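Local coordinates for TCP pilus virulence regulatory protein (Vibrio cholerae, PDB 4MLO) that activates transcription as a DNA-binding AraC-family regulator, probably of genes for the virulence pilus, and holds a molecule of palmitoleic acid, at residues A[6-11]-A[228-233]; A[61-66]-A[86-91]; A[24-29]-A[177-182]. All coordinates share one frame; numbering follows the deposited sequence.

Contact 1 of 3, residues A[6-11]-A[228-233]. With PAM (palmitoleic acid), chain E.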
ATOM      1  N   SER A   6     -13.013  -3.306  -8.291  1.00 46.57           N
ATOM      2  CA  SER A   6     -11.812  -2.569  -8.661  1.00 42.62           C
ATOM      3  C   SER A   6     -11.159  -1.883  -7.474  1.00 33.30           C
ATOM      4  O   SER A   6      -9.933  -1.704  -7.467  1.00 31.76           O
ATOM      5  CB  SER A   6     -12.147  -1.521  -9.724  1.00 37.69           C
ATOM      6  OG  SER A   6     -12.519  -2.162 -10.925  1.00 43.25           O
ATOM      7  N   PHE A   7     -11.960  -1.502  -6.482  1.00 33.22           N
ATOM      8  CA  PHE A   7     -11.517  -0.698  -5.354  1.00 29.31           C
ATOM      9  C   PHE A   7     -12.029  -1.279  -4.051  1.00 34.85           C
ATOM     10  O   PHE A   7     -13.236  -1.481  -3.881  1.00 36.36           O
ATOM     11  CB  PHE A   7     -12.000   0.738  -5.479  1.00 29.41           C
ATOM     12  CG  PHE A   7     -11.692   1.359  -6.810  1.00 24.65           C
ATOM     13  CD1 PHE A   7     -10.403   1.722  -7.128  1.00 28.40           C
ATOM     14  CD2 PHE A   7     -12.697   1.571  -7.730  1.00 30.26           C
ATOM     15  CE1 PHE A   7     -10.109   2.279  -8.360  1.00 30.80           C
ATOM     16  CE2 PHE A   7     -12.425   2.132  -8.955  1.00 30.22           C
ATOM     17  CZ  PHE A   7     -11.128   2.493  -9.278  1.00 35.56           C
ATOM     18  N   GLN A   8     -11.099  -1.527  -3.139  1.00 30.57           N
ATOM     19  CA  GLN A   8     -11.395  -1.901  -1.763  0.50 28.52           C
ATOM     20  C   GLN A   8     -11.132  -0.682  -0.886  1.00 28.69           C
ATOM     21  O   GLN A   8     -10.058  -0.076  -0.971  1.00 28.71           O
ATOM     22  CB  GLN A   8     -10.524  -3.086  -1.340  0.50 28.25           C
ATOM     23  CG  GLN A   8     -10.970  -3.803  -0.073  0.50 30.80           C
ATOM     24  CD  GLN A   8     -10.555  -3.074   1.182  0.50 25.65           C
ATOM     25  OE1 GLN A   8      -9.522  -2.410   1.213  0.50 30.82           O
ATOM     26  NE2 GLN A   8     -11.361  -3.189   2.221  0.50 21.45           N
ATOM     27  N   THR A   9     -12.106  -0.314  -0.057  1.00 24.65           N
ATOM     28  CA  THR A   9     -11.995   0.930   0.681  1.00 21.03           C
ATOM     29  C   THR A   9     -12.173   0.697   2.172  1.00 18.63           C
ATOM     30  O   THR A   9     -12.884  -0.214   2.605  1.00 22.98           O
ATOM     31  CB  THR A   9     -13.021   1.987   0.184  1.00 33.04           C
ATOM     32  OG1 THR A   9     -14.343   1.501   0.396  1.00 29.77           O
ATOM     33  CG2 THR A   9     -12.818   2.259  -1.311  1.00 35.76           C
ATOM     34  N   ASN A  10     -11.474   1.508   2.948  1.00 24.89           N
ATOM     35  CA  ASN A  10     -11.560   1.472   4.397  1.00 23.11           C
ATOM     36  C   ASN A  10     -11.500   2.895   4.908  1.00 28.73           C
ATOM     37  O   ASN A  10     -10.826   3.751   4.333  1.00 27.30           O
ATOM     38  CB  ASN A  10     -10.426   0.641   5.036  1.00 26.08           C
ATOM     39  CG  ASN A  10     -10.524  -0.807   4.716  1.00 28.11           C
ATOM     40  OD1 ASN A  10      -9.927  -1.273   3.745  1.00 24.73           O
ATOM     41  ND2 ASN A  10     -11.284  -1.541   5.509  1.00 28.72           N
ATOM     42  N   VAL A  11     -12.245   3.159   5.972  1.00 22.78           N
ATOM     43  CA  VAL A  11     -12.190   4.444   6.650  1.00 23.01           C
ATOM     44  C   VAL A  11     -11.835   4.173   8.099  1.00 25.15           C
ATOM     45  O   VAL A  11     -12.568   3.464   8.802  1.00 29.59           O
ATOM     46  CB  VAL A  11     -13.518   5.227   6.554  1.00 25.06           C
ATOM     47  CG1 VAL A  11     -13.379   6.566   7.235  1.00 27.69           C
ATOM     48  CG2 VAL A  11     -13.910   5.470   5.115  1.00 24.95           C
ATOM     49  N   LEU A 228      -6.960 -10.772   5.268  1.00 12.90           N
ATOM     50  CA  LEU A 228      -7.927 -11.707   5.842  1.00 10.20           C
ATOM     51  C   LEU A 228      -8.851 -11.012   6.820  1.00 12.45           C
ATOM     52  O   LEU A 228     -10.068 -11.270   6.838  1.00 16.20           O
ATOM     53  CB  LEU A 228      -7.228 -12.850   6.556  1.00 15.28           C
ATOM     54  CG  LEU A 228      -6.441 -13.856   5.767  1.00 17.99           C
ATOM     55  CD1 LEU A 228      -5.705 -14.688   6.753  1.00 18.23           C
ATOM     56  CD2 LEU A 228      -7.396 -14.724   4.955  1.00 25.99           C
ATOM     57  N   MET A 229      -8.304 -10.141   7.660  1.00 13.15           N
ATOM     58  CA  MET A 229      -9.168  -9.434   8.591  1.00 12.60           C
ATOM     59  C   MET A 229     -10.145  -8.523   7.867  1.00 18.67           C
ATOM     60  O   MET A 229     -11.284  -8.345   8.320  1.00 19.59           O
ATOM     61  CB  MET A 229      -8.311  -8.655   9.594  1.00 13.47           C
ATOM     62  CG  MET A 229      -7.587  -9.631  10.516  1.00 14.78           C
ATOM     63  SD  MET A 229      -6.648  -8.841  11.846  1.00 19.09           S
ATOM     64  CE  MET A 229      -5.040  -8.651  11.089  1.00 18.04           C
ATOM     65  N   LYS A 230      -9.729  -7.929   6.756  1.00 17.13           N
ATOM     66  CA  LYS A 230     -10.649  -7.080   6.007  1.00 19.70           C
ATOM     67  C   LYS A 230     -11.785  -7.864   5.376  1.00 19.03           C
ATOM     68  O   LYS A 230     -12.813  -7.259   5.043  1.00 27.82           O
ATOM     69  CB  LYS A 230      -9.888  -6.301   4.931  1.00 16.82           C
ATOM     70  CG  LYS A 230      -9.051  -5.158   5.462  1.00 16.48           C
ATOM     71  CD  LYS A 230      -8.340  -4.453   4.311  1.00 17.96           C
ATOM     72  CE  LYS A 230      -7.607  -3.261   4.813  1.00 22.73           C
ATOM     73  NZ  LYS A 230      -7.191  -2.411   3.658  1.00 29.10           N
ATOM     74  N   THR A 231     -11.646  -9.174   5.198  1.00 19.89           N
ATOM     75  CA  THR A 231     -12.754  -9.976   4.692  1.00 29.48           C
ATOM     76  C   THR A 231     -13.690 -10.454   5.798  1.00 29.78           C
ATOM     77  O   THR A 231     -14.655 -11.162   5.501  1.00 31.61           O
ATOM     78  CB  THR A 231     -12.264 -11.203   3.913  1.00 30.95           C
ATOM     79  OG1 THR A 231     -11.700 -12.166   4.811  1.00 31.69           O
ATOM     80  CG2 THR A 231     -11.250 -10.832   2.827  1.00 29.84           C
ATOM     81  N   GLY A 232     -13.430 -10.092   7.054  1.00 23.96           N
ATOM     82  CA  GLY A 232     -14.267 -10.479   8.178  1.00 25.86           C
ATOM     83  C   GLY A 232     -13.761 -11.636   9.027  1.00 29.04           C
ATOM     84  O   GLY A 232     -14.449 -12.025   9.981  1.00 24.51           O
ATOM     85  N   GLU A 233     -12.591 -12.202   8.729  1.00 23.93           N
ATOM     86  CA  GLU A 233     -12.023 -13.178   9.645  1.00 16.79           C
ATOM     87  C   GLU A 233     -11.668 -12.488  10.962  1.00 17.75           C
ATOM     88  O   GLU A 233     -11.125 -11.375  10.969  1.00 19.52           O
ATOM     89  CB  GLU A 233     -10.764 -13.835   9.049  1.00 15.06           C
ATOM     90  CG  GLU A 233     -10.920 -14.482   7.701  1.00 23.88           C
ATOM     91  CD  GLU A 233     -11.759 -15.762   7.727  1.00 46.84           C
ATOM     92  OE1 GLU A 233     -11.980 -16.331   8.823  1.00 41.60           O
ATOM     93  OE2 GLU A 233     -12.188 -16.202   6.633  1.00 52.17           O
TER
HETATM   94  C1  PAM E 304      -4.714  -1.029   5.161  1.00 24.28           C
HETATM   95  O1  PAM E 304      -5.895  -0.588   5.149  1.00 26.37           O
HETATM   96  O2  PAM E 304      -4.241  -1.657   4.185  1.00 21.44           O
HETATM   97  C2  PAM E 304      -3.842  -0.835   6.370  1.00 18.68           C
HETATM   98  C3  PAM E 304      -2.550  -0.074   6.032  1.00 24.60           C
HETATM   99  C4  PAM E 304      -2.897   1.304   5.475  1.00 28.48           C
HETATM  100  C5  PAM E 304      -1.661   2.149   5.183  1.00 34.25           C
HETATM  101  C6  PAM E 304      -2.039   3.453   4.482  1.00 28.24           C
HETATM  102  C7  PAM E 304      -2.931   4.353   5.336  1.00 24.46           C
HETATM  103  C8  PAM E 304      -2.169   4.910   6.526  1.00 26.97           C
HETATM  104  C9  PAM E 304      -3.053   5.753   7.439  1.00 28.97           C
HETATM  105  C10 PAM E 304      -3.952   5.240   8.286  1.00 38.18           C
HETATM  106  C11 PAM E 304      -4.217   3.747   8.394  1.00 33.05           C
HETATM  107  C12 PAM E 304      -4.632   3.309   9.799  1.00 29.10           C
HETATM  108  C13 PAM E 304      -4.513   1.784   9.870  1.00 28.86           C
HETATM  109  C14 PAM E 304      -4.438   1.208  11.270  1.00 29.43           C
HETATM  110  C15 PAM E 304      -3.266   1.768  12.064  1.00 31.29           C
HETATM  111  C16 PAM E 304      -2.817   0.824  13.151  1.00 28.98           C
HETATM  112  O   HOH W   1      -8.220  -0.001   1.546  1.00 20.97           O
HETATM  113  O   HOH W   2     -12.800  -4.196   5.247  1.00 32.39           O
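Lys230 reaches Asn10 and the fatty acid with the same ammonium group. Its NZ donates to palmitoleic acid O1 at 2.7 Å and to Asn10 OD1 at 3.0 Å. The bond to Asn10 is not made on a lone pair, because NZ sits well above the carbonyl plane, 52° out of it. The lysine chain is fully extended beyond CG, which brings NZ between the strand amides and the carboxylate. Lys230 NZ also makes a weak bond to Gln8 OE1 at 3.4 Å. The amide of Gln8 also props Asn10: NE2 donates to Asn10 OD1 at 2.8 Å, on the face opposite NZ. Asn10 OD1 is therefore gripped from both faces. Gln8 has a second deposited conformer, so its share is less certain.

The strand 7-14 belongs to the cupin-like domain, and the helix 213-230 runs into the AraC-family helix-turn-helix region. Through this lysine the helix-turn-helix side of the chain contributes to the ligand pocket. Tyr12 OH and Lys31 NZ also bond to the fatty acid; its carboxylate, if ionised, would probably balance charge on the two lysines.

A water joins Asn10 ND2 to Lys230 O, with 3.1 Å to each. Just beyond the lysine the helix closes in a Schellman motif, where Gly232 takes positive phi. Thr231 OG1 adds a bond to Leu228 O at 2.8 Å.

Contact 2 of 3, residues A[61-66]-A[86-91]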
ATOM      1  N   LEU A  61       0.822   5.240  -2.311  1.00 16.34           N
ATOM      2  CA  LEU A  61       1.832   4.267  -1.894  1.00 14.96           C
ATOM      3  C   LEU A  61       2.002   3.229  -2.996  1.00 18.62           C
ATOM      4  O   LEU A  61       1.021   2.627  -3.455  1.00 17.45           O
ATOM      5  CB  LEU A  61       1.460   3.580  -0.572  1.00 18.21           C
ATOM      6  CG  LEU A  61       1.197   4.503   0.635  1.00 19.09           C
ATOM      7  CD1 LEU A  61       0.835   3.666   1.843  1.00 20.81           C
ATOM      8  CD2 LEU A  61       2.412   5.358   0.928  1.00 23.36           C
ATOM      9  N   LYS A  62       3.248   3.016  -3.416  1.00 17.34           N
ATOM     10  CA  LYS A  62       3.524   2.142  -4.553  1.00 14.33           C
ATOM     11  C   LYS A  62       3.463   0.673  -4.150  1.00 15.64           C
ATOM     12  O   LYS A  62       3.953   0.268  -3.089  1.00 15.67           O
ATOM     13  CB  LYS A  62       4.898   2.457  -5.141  1.00 16.66           C
ATOM     14  CG  LYS A  62       5.137   1.768  -6.443  1.00 23.04           C
ATOM     15  CD  LYS A  62       6.579   1.857  -6.857  1.00 34.20           C
ATOM     16  CE  LYS A  62       7.022   3.258  -6.985  1.00 31.74           C
ATOM     17  NZ  LYS A  62       8.399   3.277  -7.575  1.00 49.23           N
ATOM     18  N   LYS A  63       2.873  -0.135  -5.021  1.00 14.12           N
ATOM     19  CA  LYS A  63       2.826  -1.570  -4.804  1.00 10.67           C
ATOM     20  C   LYS A  63       4.235  -2.122  -4.700  1.00 14.48           C
ATOM     21  O   LYS A  63       5.142  -1.686  -5.419  1.00 14.59           O
ATOM     22  CB  LYS A  63       2.090  -2.246  -5.960  1.00 15.19           C
ATOM     23  CG  LYS A  63       1.849  -3.720  -5.735  1.00 17.18           C
ATOM     24  CD  LYS A  63       1.229  -4.407  -6.954  1.00 20.11           C
ATOM     25  CE  LYS A  63       1.016  -5.872  -6.654  1.00 27.44           C
ATOM     26  NZ  LYS A  63       0.599  -6.677  -7.836  1.00 35.91           N
ATOM     27  N   ASN A  64       4.402  -3.068  -3.773  1.00 12.93           N
ATOM     28  CA  ASN A  64       5.641  -3.799  -3.468  1.00 13.46           C
ATOM     29  C   ASN A  64       6.650  -2.942  -2.733  1.00 14.64           C
ATOM     30  O   ASN A  64       7.782  -3.362  -2.531  1.00 17.75           O
ATOM     31  CB  ASN A  64       6.294  -4.411  -4.712  1.00 16.61           C
ATOM     32  CG  ASN A  64       5.441  -5.490  -5.326  1.00 21.14           C
ATOM     33  OD1 ASN A  64       4.800  -6.272  -4.629  1.00 19.33           O
ATOM     34  ND2 ASN A  64       5.385  -5.510  -6.647  1.00 14.06           N
ATOM     35  N   SER A  65       6.261  -1.752  -2.291  1.00 13.70           N
ATOM     36  CA  SER A  65       7.177  -0.981  -1.489  1.00 15.22           C
ATOM     37  C   SER A  65       7.121  -1.470  -0.042  1.00 15.93           C
ATOM     38  O   SER A  65       6.180  -2.137   0.375  1.00 13.99           O
ATOM     39  CB  SER A  65       6.848   0.513  -1.563  1.00 17.39           C
ATOM     40  OG  SER A  65       5.544   0.793  -1.059  1.00 15.99           O
ATOM     41  N   ILE A  66       8.142  -1.109   0.722  1.00 14.92           N
ATOM     42  CA  ILE A  66       8.229  -1.415   2.149  1.00 14.43           C
ATOM     43  C   ILE A  66       8.281  -0.078   2.862  1.00 17.77           C
ATOM     44  O   ILE A  66       9.296   0.630   2.805  1.00 20.57           O
ATOM     45  CB  ILE A  66       9.457  -2.271   2.490  1.00 19.33           C
ATOM     46  CG1 ILE A  66       9.401  -3.615   1.777  1.00 20.31           C
ATOM     47  CG2 ILE A  66       9.577  -2.459   4.017  1.00 23.94           C
ATOM     48  CD1 ILE A  66       8.222  -4.461   2.108  1.00 34.25           C
ATOM     49  N   ILE A  86      -6.303  -0.474  -4.664  1.00 22.81           N
ATOM     50  CA  ILE A  86      -6.696  -0.614  -6.067  1.00 20.36           C
ATOM     51  C   ILE A  86      -6.313  -2.006  -6.543  1.00 19.08           C
ATOM     52  O   ILE A  86      -5.141  -2.393  -6.454  1.00 21.51           O
ATOM     53  CB  ILE A  86      -6.019   0.450  -6.943  1.00 20.58           C
ATOM     54  CG1 ILE A  86      -6.262   1.852  -6.389  1.00 25.47           C
ATOM     55  CG2 ILE A  86      -6.554   0.372  -8.356  1.00 22.75           C
ATOM     56  CD1 ILE A  86      -5.454   2.910  -7.064  1.00 35.06           C
ATOM     57  N   SER A  87      -7.284  -2.741  -7.096  1.00 19.45           N
ATOM     58  CA  SER A  87      -7.028  -4.119  -7.505  1.00 22.07           C
ATOM     59  C   SER A  87      -6.061  -4.193  -8.684  1.00 26.88           C
ATOM     60  O   SER A  87      -5.975  -3.286  -9.521  1.00 24.94           O
ATOM     61  CB  SER A  87      -8.341  -4.820  -7.877  1.00 28.47           C
ATOM     62  OG  SER A  87      -8.858  -4.358  -9.102  1.00 32.17           O
ATOM     63  N   ASP A  88      -5.324  -5.303  -8.739  1.00 21.21           N
ATOM     64  CA  ASP A  88      -4.434  -5.544  -9.863  1.00 20.56           C
ATOM     65  C   ASP A  88      -5.218  -5.551 -11.168  1.00 20.87           C
ATOM     66  O   ASP A  88      -4.740  -5.057 -12.196  1.00 22.62           O
ATOM     67  CB  ASP A  88      -3.698  -6.873  -9.678  1.00 20.95           C
ATOM     68  CG  ASP A  88      -2.674  -6.841  -8.545  1.00 42.44           C
ATOM     69  OD1 ASP A  88      -2.114  -5.753  -8.275  1.00 44.78           O
ATOM     70  OD2 ASP A  88      -2.408  -7.913  -7.933  1.00 44.37           O
ATOM     71  N   SER A  89      -6.433  -6.092 -11.146  1.00 20.46           N
ATOM     72  CA  SER A  89      -7.211  -6.147 -12.385  1.00 22.69           C
ATOM     73  C   SER A  89      -7.547  -4.744 -12.905  1.00 21.19           C
ATOM     74  O   SER A  89      -7.507  -4.497 -14.114  1.00 24.20           O
ATOM     75  CB  SER A  89      -8.471  -6.998 -12.185  1.00 31.69           C
ATOM     76  OG  SER A  89      -9.383  -6.425 -11.262  1.00 37.75           O
ATOM     77  N   PHE A  90      -7.838  -3.797 -12.010  1.00 19.07           N
ATOM     78  CA  PHE A  90      -8.081  -2.433 -12.465  1.00 20.43           C
ATOM     79  C   PHE A  90      -6.806  -1.812 -13.019  1.00 18.54           C
ATOM     80  O   PHE A  90      -6.831  -1.174 -14.080  1.00 24.35           O
ATOM     81  CB  PHE A  90      -8.656  -1.557 -11.343  1.00 25.85           C
ATOM     82  CG  PHE A  90      -8.902  -0.126 -11.780  1.00 20.81           C
ATOM     83  CD1 PHE A  90      -7.943   0.853 -11.580  1.00 27.92           C
ATOM     84  CD2 PHE A  90     -10.077   0.228 -12.449  1.00 24.29           C
ATOM     85  CE1 PHE A  90      -8.151   2.170 -12.007  1.00 26.86           C
ATOM     86  CE2 PHE A  90     -10.290   1.527 -12.881  1.00 26.55           C
ATOM     87  CZ  PHE A  90      -9.324   2.508 -12.664  1.00 24.79           C
ATOM     88  N   ILE A  91      -5.669  -2.017 -12.336  1.00 20.83           N
ATOM     89  CA  ILE A  91      -4.399  -1.489 -12.833  1.00 21.61           C
ATOM     90  C   ILE A  91      -4.103  -2.052 -14.218  1.00 19.50           C
ATOM     91  O   ILE A  91      -3.703  -1.317 -15.128  1.00 21.28           O
ATOM     92  CB  ILE A  91      -3.268  -1.798 -11.829  1.00 22.34           C
ATOM     93  CG1 ILE A  91      -3.543  -1.118 -10.485  1.00 21.54           C
ATOM     94  CG2 ILE A  91      -1.935  -1.376 -12.364  1.00 22.77           C
ATOM     95  CD1 ILE A  91      -3.588   0.427 -10.511  1.00 25.08           C
TER
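Lys63 and Asp88 form a salt bridge between a loop and the start of a helix in the cupin-like domain. The loop, a type II beta turn from Lys62 to Ser65, links strands 57-61 and 66-73. Leu61 ends the first of these strands and lines the palmitoleic acid pocket. Lys62 opens the turn, and its carbonyl O accepts from Ser65 N at 3.2 Å. Lys63 comes next and sends an extended side chain toward the helix start, with CG anti to the backbone N (chi1 -173°). Asn64 has the positive phi expected at the third position of a type II turn. Its side chain bonds Tyr26 OH and Glu172 OE1. Ser65 OG donates to Lys62 O at 2.6 Å, in the carbonyl plane, and so gives that oxygen a second bond.

Ser87 is the N-cap of helix 88-93, and Asp88 follows it. A carboxylate at this helix start would probably be stabilised by the helix dipole. Asp88 OD1 also lies only 2.7 Å from Asp29 OD1; at this distance the two carboxylates may share a proton. Lys63 NZ meets Asp88 OD1 at 2.9 Å from above the carboxylate plane, 39° out of it.

Contact 3 of 3, residues A[24-29]-A[177-182]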
ATOM      1  N   ASN A  24       8.201  -1.350   8.236  1.00 16.75           N
ATOM      2  CA  ASN A  24       8.307  -2.481   7.334  1.00 17.63           C
ATOM      3  C   ASN A  24       6.920  -2.979   6.932  1.00 11.64           C
ATOM      4  O   ASN A  24       6.668  -4.179   6.823  1.00 13.43           O
ATOM      5  CB  ASN A  24       9.163  -3.589   7.938  1.00 17.77           C
ATOM      6  CG  ASN A  24      10.663  -3.230   7.916  1.00 13.21           C
ATOM      7  OD1 ASN A  24      11.074  -2.280   7.232  1.00 21.08           O
ATOM      8  ND2 ASN A  24      11.451  -3.965   8.687  1.00 22.64           N
ATOM      9  N   LEU A  25       6.063  -2.021   6.584  1.00 13.39           N
ATOM     10  CA  LEU A  25       4.733  -2.299   6.034  1.00  9.50           C
ATOM     11  C   LEU A  25       4.865  -2.559   4.531  1.00 10.08           C
ATOM     12  O   LEU A  25       5.177  -1.633   3.771  1.00 13.51           O
ATOM     13  CB  LEU A  25       3.786  -1.128   6.286  1.00 13.36           C
ATOM     14  CG  LEU A  25       2.343  -1.291   5.798  1.00 14.49           C
ATOM     15  CD1 LEU A  25       1.657  -2.368   6.649  1.00 17.35           C
ATOM     16  CD2 LEU A  25       1.572   0.048   5.765  1.00 16.21           C
ATOM     17  N   TYR A  26       4.583  -3.804   4.130  1.00 12.64           N
ATOM     18  CA  TYR A  26       4.565  -4.223   2.725  1.00 10.85           C
ATOM     19  C   TYR A  26       3.258  -3.808   2.070  1.00 13.35           C
ATOM     20  O   TYR A  26       2.162  -4.107   2.569  1.00 15.29           O
ATOM     21  CB  TYR A  26       4.768  -5.743   2.604  1.00 10.41           C
ATOM     22  CG  TYR A  26       4.543  -6.265   1.200  1.00 15.08           C
ATOM     23  CD1 TYR A  26       5.499  -6.099   0.213  1.00 14.65           C
ATOM     24  CD2 TYR A  26       3.371  -6.895   0.877  1.00 13.88           C
ATOM     25  CE1 TYR A  26       5.253  -6.565  -1.086  1.00 13.24           C
ATOM     26  CE2 TYR A  26       3.121  -7.322  -0.367  1.00 16.94           C
ATOM     27  CZ  TYR A  26       4.042  -7.145  -1.348  1.00 15.02           C
ATOM     28  OH  TYR A  26       3.675  -7.626  -2.597  1.00 15.38           O
ATOM     29  N   ILE A  27       3.368  -3.131   0.938  1.00 11.82           N
ATOM     30  CA  ILE A  27       2.208  -2.585   0.244  1.00 12.24           C
ATOM     31  C   ILE A  27       1.841  -3.625  -0.810  1.00 14.77           C
ATOM     32  O   ILE A  27       2.496  -3.734  -1.846  1.00 14.86           O
ATOM     33  CB  ILE A  27       2.497  -1.215  -0.362  1.00 14.74           C
ATOM     34  CG1 ILE A  27       2.944  -0.235   0.729  1.00 13.28           C
ATOM     35  CG2 ILE A  27       1.280  -0.705  -1.050  1.00 16.76           C
ATOM     36  CD1 ILE A  27       1.947  -0.057   1.877  1.00 16.14           C
ATOM     37  N   ASN A  28       0.773  -4.395  -0.549  1.00 14.64           N
ATOM     38  CA  ASN A  28       0.406  -5.548  -1.374  0.50 16.00           C
ATOM     39  C   ASN A  28      -0.212  -5.132  -2.697  1.00 17.99           C
ATOM     40  O   ASN A  28      -0.133  -5.872  -3.687  1.00 18.48           O
ATOM     41  CB  ASN A  28      -0.582  -6.431  -0.619  0.50 14.62           C
ATOM     42  CG  ASN A  28      -0.858  -7.715  -1.346  0.50 25.62           C
ATOM     43  OD1 ASN A  28       0.021  -8.540  -1.447  0.50 25.74           O
ATOM     44  ND2 ASN A  28      -2.070  -7.880  -1.879  0.50 21.29           N
ATOM     45  N   ASP A  29      -0.868  -3.974  -2.714  1.00 15.34           N
ATOM     46  CA  ASP A  29      -1.535  -3.412  -3.882  1.00 16.04           C
ATOM     47  C   ASP A  29      -1.421  -1.895  -3.804  1.00 16.64           C
ATOM     48  O   ASP A  29      -1.209  -1.343  -2.730  1.00 17.79           O
ATOM     49  CB  ASP A  29      -3.012  -3.808  -3.934  1.00 21.11           C
ATOM     50  CG  ASP A  29      -3.195  -5.211  -4.472  1.00 34.70           C
ATOM     51  OD1 ASP A  29      -2.798  -5.453  -5.635  1.00 34.24           O
ATOM     52  OD2 ASP A  29      -3.700  -6.062  -3.726  1.00 31.04           O
ATOM     53  N   LEU A 177       5.634 -14.618  -6.256  1.00 10.80           N
ATOM     54  CA  LEU A 177       5.986 -15.976  -5.909  1.00 12.16           C
ATOM     55  C   LEU A 177       5.647 -16.277  -4.452  1.00 12.89           C
ATOM     56  O   LEU A 177       4.991 -17.277  -4.152  1.00 12.37           O
ATOM     57  CB  LEU A 177       7.472 -16.182  -6.193  1.00 12.89           C
ATOM     58  CG  LEU A 177       8.075 -17.494  -5.733  1.00 14.49           C
ATOM     59  CD1 LEU A 177       7.496 -18.653  -6.586  1.00 15.54           C
ATOM     60  CD2 LEU A 177       9.601 -17.462  -5.845  1.00 19.01           C
ATOM     61  N   VAL A 178       6.041 -15.393  -3.529  1.00 11.76           N
ATOM     62  CA  VAL A 178       5.766 -15.648  -2.120  1.00 10.74           C
ATOM     63  C   VAL A 178       4.263 -15.713  -1.874  1.00 12.58           C
ATOM     64  O   VAL A 178       3.764 -16.561  -1.111  1.00 12.85           O
ATOM     65  CB  VAL A 178       6.440 -14.554  -1.269  1.00  9.70           C
ATOM     66  CG1 VAL A 178       6.017 -14.661   0.198  1.00 10.35           C
ATOM     67  CG2 VAL A 178       7.949 -14.661  -1.364  1.00  9.23           C
ATOM     68  N   LYS A 179       3.522 -14.801  -2.499  1.00 13.88           N
ATOM     69  CA  LYS A 179       2.078 -14.720  -2.331  1.00 13.34           C
ATOM     70  C   LYS A 179       1.353 -15.889  -2.958  1.00 17.15           C
ATOM     71  O   LYS A 179       0.179 -16.096  -2.642  1.00 17.11           O
ATOM     72  CB  LYS A 179       1.547 -13.429  -2.932  1.00 13.98           C
ATOM     73  CG  LYS A 179       1.950 -12.193  -2.176  1.00 20.51           C
ATOM     74  CD  LYS A 179       1.080 -11.034  -2.535  1.00 33.20           C
ATOM     75  CE  LYS A 179       1.493 -10.352  -3.795  1.00 32.13           C
ATOM     76  NZ  LYS A 179       0.880  -8.982  -3.870  1.00 25.59           N
ATOM     77  N   SER A 180       2.007 -16.639  -3.855  1.00 14.39           N
ATOM     78  CA  SER A 180       1.399 -17.822  -4.437  1.00 16.64           C
ATOM     79  C   SER A 180       1.368 -19.013  -3.484  1.00 17.58           C
ATOM     80  O   SER A 180       0.627 -19.977  -3.736  1.00 14.96           O
ATOM     81  CB  SER A 180       2.149 -18.195  -5.717  1.00 15.60           C
ATOM     82  OG  SER A 180       3.382 -18.883  -5.479  1.00 17.72           O
ATOM     83  N   ASP A 181       2.171 -18.987  -2.419  1.00 15.19           N
ATOM     84  CA  ASP A 181       2.228 -20.052  -1.434  1.00 11.03           C
ATOM     85  C   ASP A 181       2.740 -19.443  -0.137  1.00 12.39           C
ATOM     86  O   ASP A 181       3.891 -19.642   0.235  1.00 11.65           O
ATOM     87  CB  ASP A 181       3.114 -21.188  -1.933  1.00 11.71           C
ATOM     88  CG  ASP A 181       2.965 -22.444  -1.155  1.00 11.68           C
ATOM     89  OD1 ASP A 181       2.336 -22.471  -0.072  1.00 13.63           O
ATOM     90  OD2 ASP A 181       3.559 -23.462  -1.598  1.00 12.99           O
ATOM     91  N   ILE A 182       1.867 -18.674   0.517  1.00  9.47           N
ATOM     92  CA  ILE A 182       2.294 -17.785   1.593  1.00  8.86           C
ATOM     93  C   ILE A 182       2.858 -18.545   2.790  1.00 10.69           C
ATOM     94  O   ILE A 182       3.685 -17.989   3.537  1.00  9.43           O
ATOM     95  CB  ILE A 182       1.097 -16.901   1.983  1.00  9.90           C
ATOM     96  CG1 ILE A 182       1.505 -15.769   2.920  1.00 11.43           C
ATOM     97  CG2 ILE A 182       0.016 -17.720   2.662  1.00 13.70           C
ATOM     98  CD1 ILE A 182       2.439 -14.770   2.267  1.00 14.63           C
TER
HETATM   99  O   HOH W   3      -1.458  -8.167  -5.583  1.00 36.86           O
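The seam between the cupin-like domain and the C-terminal helices is crossed here by Lys179, which meets Asn28 and Tyr26 near the end of strand 19-26. Lys179 lies close to the end of helix 170-180. Its chain bends at chi3 (-82°), which turns NZ in among the oxygens of the loop. NZ donates to Asn28 OD1 at 2.6 Å, from well above the carbonyl plane. The length is short and Asn28 has a second deposited conformer, so the exact fit is doubtful. The lysine also sits at the edge of the Tyr26 ring, where NZ makes a weak bond of 3.4 Å to Tyr26 OH. The stronger partner of that hydroxyl is Asn64 OD1.

A water extends the cluster. It accepts from Lys179 NZ at 3.0 Å and lies 3.0 Å from Asp29 OD1, to which it can donate. The water bridges the two groups, Lys179 NZ and Asp29 OD1 being 5.4 Å apart.

Behind the lysine, Ser180 OG donates to Leu177 O at 2.6 Å, on a lone pair of the carbonyl. Helix 213-230 packs against both sides: Tyr26 touches Ser219, and Lys179 touches Ile220. Seven helices from residue 170 onward form this half of the molecule, consistent with the all-helical DNA-binding domain of AraC-family regulators docked against its cupin-like partner.

In the fold
Contacts 1 and 3 each join the cupin-like domain to the C-terminal helices, and their centres lie about 16 Å apart. Helix 213-230 connects them: it ends in contact 1 and packs on contact 3. Contact 2 stays inside the cupin-like domain, with its centre about 15 Å from contact 1 and about 11 Å from contact 3. It touches both: Ser6 pairs with Ser87, and Asn64 with Tyr26. In sequence, 61-66 and 86-91 fall between the two halves of contact 3, which fall between those of contact 1. The carboxylate of the fatty acid is held at contact 1, and Leu25 and Leu61 also line its pocket. The ligand could therefore influence how the two domains sit together.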